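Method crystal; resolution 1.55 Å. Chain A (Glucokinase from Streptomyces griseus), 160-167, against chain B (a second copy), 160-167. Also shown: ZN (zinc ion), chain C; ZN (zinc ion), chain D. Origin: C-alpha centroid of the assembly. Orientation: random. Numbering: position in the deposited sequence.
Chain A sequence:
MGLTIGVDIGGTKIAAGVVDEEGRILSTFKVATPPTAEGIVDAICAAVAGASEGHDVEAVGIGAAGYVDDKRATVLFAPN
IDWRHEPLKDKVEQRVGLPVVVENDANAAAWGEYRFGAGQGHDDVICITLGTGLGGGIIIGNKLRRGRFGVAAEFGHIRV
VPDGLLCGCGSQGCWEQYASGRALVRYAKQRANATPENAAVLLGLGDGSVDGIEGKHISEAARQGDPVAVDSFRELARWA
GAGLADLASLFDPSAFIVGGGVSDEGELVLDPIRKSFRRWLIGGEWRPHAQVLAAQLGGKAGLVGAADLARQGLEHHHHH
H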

# COMPACT_ATOMS: atom_id res chain seq x y z
N VAL A 160 -8.26 4.00 0.96
CA VAL A 160 -7.40 3.65 2.08
C VAL A 160 -6.20 2.80 1.65
O VAL A 160 -5.17 2.85 2.34
CB VAL A 160 -8.16 3.00 3.27
CG1 VAL A 160 -9.20 3.98 3.81
CG2 VAL A 160 -8.79 1.67 2.91
N VAL A 161 -6.32 2.05 0.55
CA VAL A 161 -5.18 1.25 0.05
C VAL A 161 -4.98 1.63 -1.41
O VAL A 161 -5.82 1.29 -2.24
CB VAL A 161 -5.41 -0.28 0.15
CG1 VAL A 161 -4.26 -1.04 -0.52
CG2 VAL A 161 -5.54 -0.69 1.61
N PRO A 162 -3.90 2.36 -1.73
CA PRO A 162 -3.70 2.66 -3.15
C PRO A 162 -3.62 1.36 -3.96
O PRO A 162 -2.94 0.41 -3.56
CB PRO A 162 -2.34 3.37 -3.16
CG PRO A 162 -2.27 4.02 -1.78
CD PRO A 162 -2.86 2.95 -0.86
N ASP A 163 -4.31 1.34 -5.10
CA ASP A 163 -4.32 0.16 -5.97
C ASP A 163 -4.86 -1.07 -5.24
O ASP A 163 -4.51 -2.19 -5.60
CB ASP A 163 -2.94 -0.09 -6.62
CG ASP A 163 -2.45 1.13 -7.37
OD1 ASP A 163 -3.05 1.44 -8.42
OD2 ASP A 163 -1.47 1.76 -6.90
N GLY A 164 -5.73 -0.86 -4.25
CA GLY A 164 -6.32 -1.96 -3.44
C GLY A 164 -7.52 -2.65 -4.05
O GLY A 164 -7.70 -2.69 -5.26
N LEU A 165 -8.36 -3.21 -3.18
CA LEU A 165 -9.47 -4.05 -3.61
C LEU A 165 -10.45 -3.34 -4.55
O LEU A 165 -10.78 -2.19 -4.32
CB LEU A 165 -10.25 -4.47 -2.36
CG LEU A 165 -9.58 -5.56 -1.53
CD1 LEU A 165 -10.27 -5.64 -0.16
CD2 LEU A 165 -9.61 -6.94 -2.27
N LEU A 166 -10.95 -4.05 -5.56
CA LEU A 166 -12.03 -3.51 -6.40
C LEU A 166 -13.28 -3.22 -5.60
O LEU A 166 -13.73 -4.07 -4.81
CB LEU A 166 -12.36 -4.51 -7.51
CG LEU A 166 -11.27 -4.84 -8.53
CD1 LEU A 166 -11.73 -6.05 -9.33
CD2 LEU A 166 -11.00 -3.66 -9.44
N CYS A 167 -13.88 -2.05 -5.87
CA CYS A 167 -15.12 -1.63 -5.22
C CYS A 167 -16.26 -1.53 -6.22
O CYS A 167 -16.01 -1.34 -7.40
CB CYS A 167 -14.92 -0.25 -4.54
SG CYS A 167 -16.29 0.30 -3.51
ZN ZN C . -2.28 -14.93 -6.26
ZN ZN D . -15.70 2.54 -3.76
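Chain B 160-167: VVPDGLLC

How does chain B lie on chain A? An exact two-fold axis relates the copies, so each contact recurs. Both stretches are loop and run in broadly the same direction; their CA atoms come nearest at the glycines: Gly164(A) CA lies 4.1 Å from Gly164(B) CA, and Leu165(A) CA 4.5 Å from Leu165(B) CA.

What shapes the backbone? A type II turn runs from Val161(B) to Gly164(B), as in chain A, closed by Gly164(B) N donating to Val161(B) O at 2.9 Å. Gly164(B) has no side chain; an ideal CB there would clash with Val161(B) CB.

Which bumps fill which hollows? The CA-to-CB bonds of Val161(A) and Val161(B) point toward the other stretch, and the side chains touch, Val161(A) CG1 to Val161(B) CG1 4.0 Å, while Val161(B) CG1 packs on Pro162(A) O at 3.8 Å. Leu165(B) leaves its backbone sideways, in the m,t rotamer, but its end comes nearer: Leu165(B) CD2 reaches 3.3 Å from Gly164(A) O and 3.5 Å from Leu166(A) CG, sitting in the corner formed by that carbonyl and side chain.

Does anything polar join the copies? No hydrogen bond crosses directly, but one water accepts from Leu166(A) N at 3.2 Å and Leu166(B) N at 3.1 Å. Beyond it the chains part, and Cys167(B) SG binds ZN of chain C at 2.3 Å, out of reach of chain A's stretch.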

# COMPACT_ATOMS: atom_id res chain seq x y z
N VAL B 160 2.69 -7.84 -4.06
CA VAL B 160 3.23 -6.52 -4.41
C VAL B 160 2.45 -5.39 -3.75
O VAL B 160 3.03 -4.32 -3.53
CB VAL B 160 3.37 -6.29 -5.94
CG1 VAL B 160 4.34 -7.33 -6.52
CG2 VAL B 160 2.04 -6.32 -6.67
N VAL B 161 1.16 -5.60 -3.42
CA VAL B 161 0.37 -4.56 -2.73
C VAL B 161 -0.22 -5.21 -1.49
O VAL B 161 -1.10 -6.06 -1.61
CB VAL B 161 -0.77 -3.99 -3.59
CG1 VAL B 161 -1.64 -3.03 -2.77
CG2 VAL B 161 -0.19 -3.26 -4.80
N PRO B 162 0.27 -4.86 -0.29
CA PRO B 162 -0.36 -5.45 0.89
C PRO B 162 -1.86 -5.14 0.91
O PRO B 162 -2.26 -3.99 0.66
CB PRO B 162 0.35 -4.74 2.05
CG PRO B 162 1.72 -4.40 1.47
CD PRO B 162 1.40 -3.96 0.05
N ASP B 163 -2.67 -6.15 1.22
CA ASP B 163 -4.12 -5.98 1.26
C ASP B 163 -4.68 -5.50 -0.08
O ASP B 163 -5.73 -4.87 -0.10
CB ASP B 163 -4.55 -5.07 2.44
CG ASP B 163 -4.03 -5.59 3.76
OD1 ASP B 163 -4.51 -6.65 4.21
OD2 ASP B 163 -3.12 -4.92 4.34
N GLY B 164 -4.00 -5.85 -1.17
CA GLY B 164 -4.42 -5.44 -2.54
C GLY B 164 -5.48 -6.31 -3.19
O GLY B 164 -6.29 -6.95 -2.54
N LEU B 165 -5.47 -6.32 -4.52
CA LEU B 165 -6.52 -6.97 -5.30
C LEU B 165 -6.67 -8.46 -4.99
O LEU B 165 -5.68 -9.16 -4.85
CB LEU B 165 -6.16 -6.84 -6.78
CG LEU B 165 -6.40 -5.45 -7.37
CD1 LEU B 165 -5.69 -5.36 -8.74
CD2 LEU B 165 -7.93 -5.15 -7.50
N LEU B 166 -7.91 -8.95 -4.95
CA LEU B 166 -8.15 -10.39 -4.84
C LEU B 166 -7.58 -11.16 -6.02
O LEU B 166 -7.79 -10.76 -7.18
CB LEU B 166 -9.66 -10.66 -4.75
CG LEU B 166 -10.41 -10.10 -3.55
CD1 LEU B 166 -11.90 -10.23 -3.83
CD2 LEU B 166 -10.04 -10.84 -2.28
N CYS B 167 -6.91 -12.27 -5.72
CA CYS B 167 -6.33 -13.15 -6.73
C CYS B 167 -7.02 -14.51 -6.75
O CYS B 167 -7.58 -14.91 -5.74
CB CYS B 167 -4.82 -13.35 -6.46
SG CYS B 167 -3.92 -14.23 -7.75
O HOH W 1 -10.23 -7.13 -5.77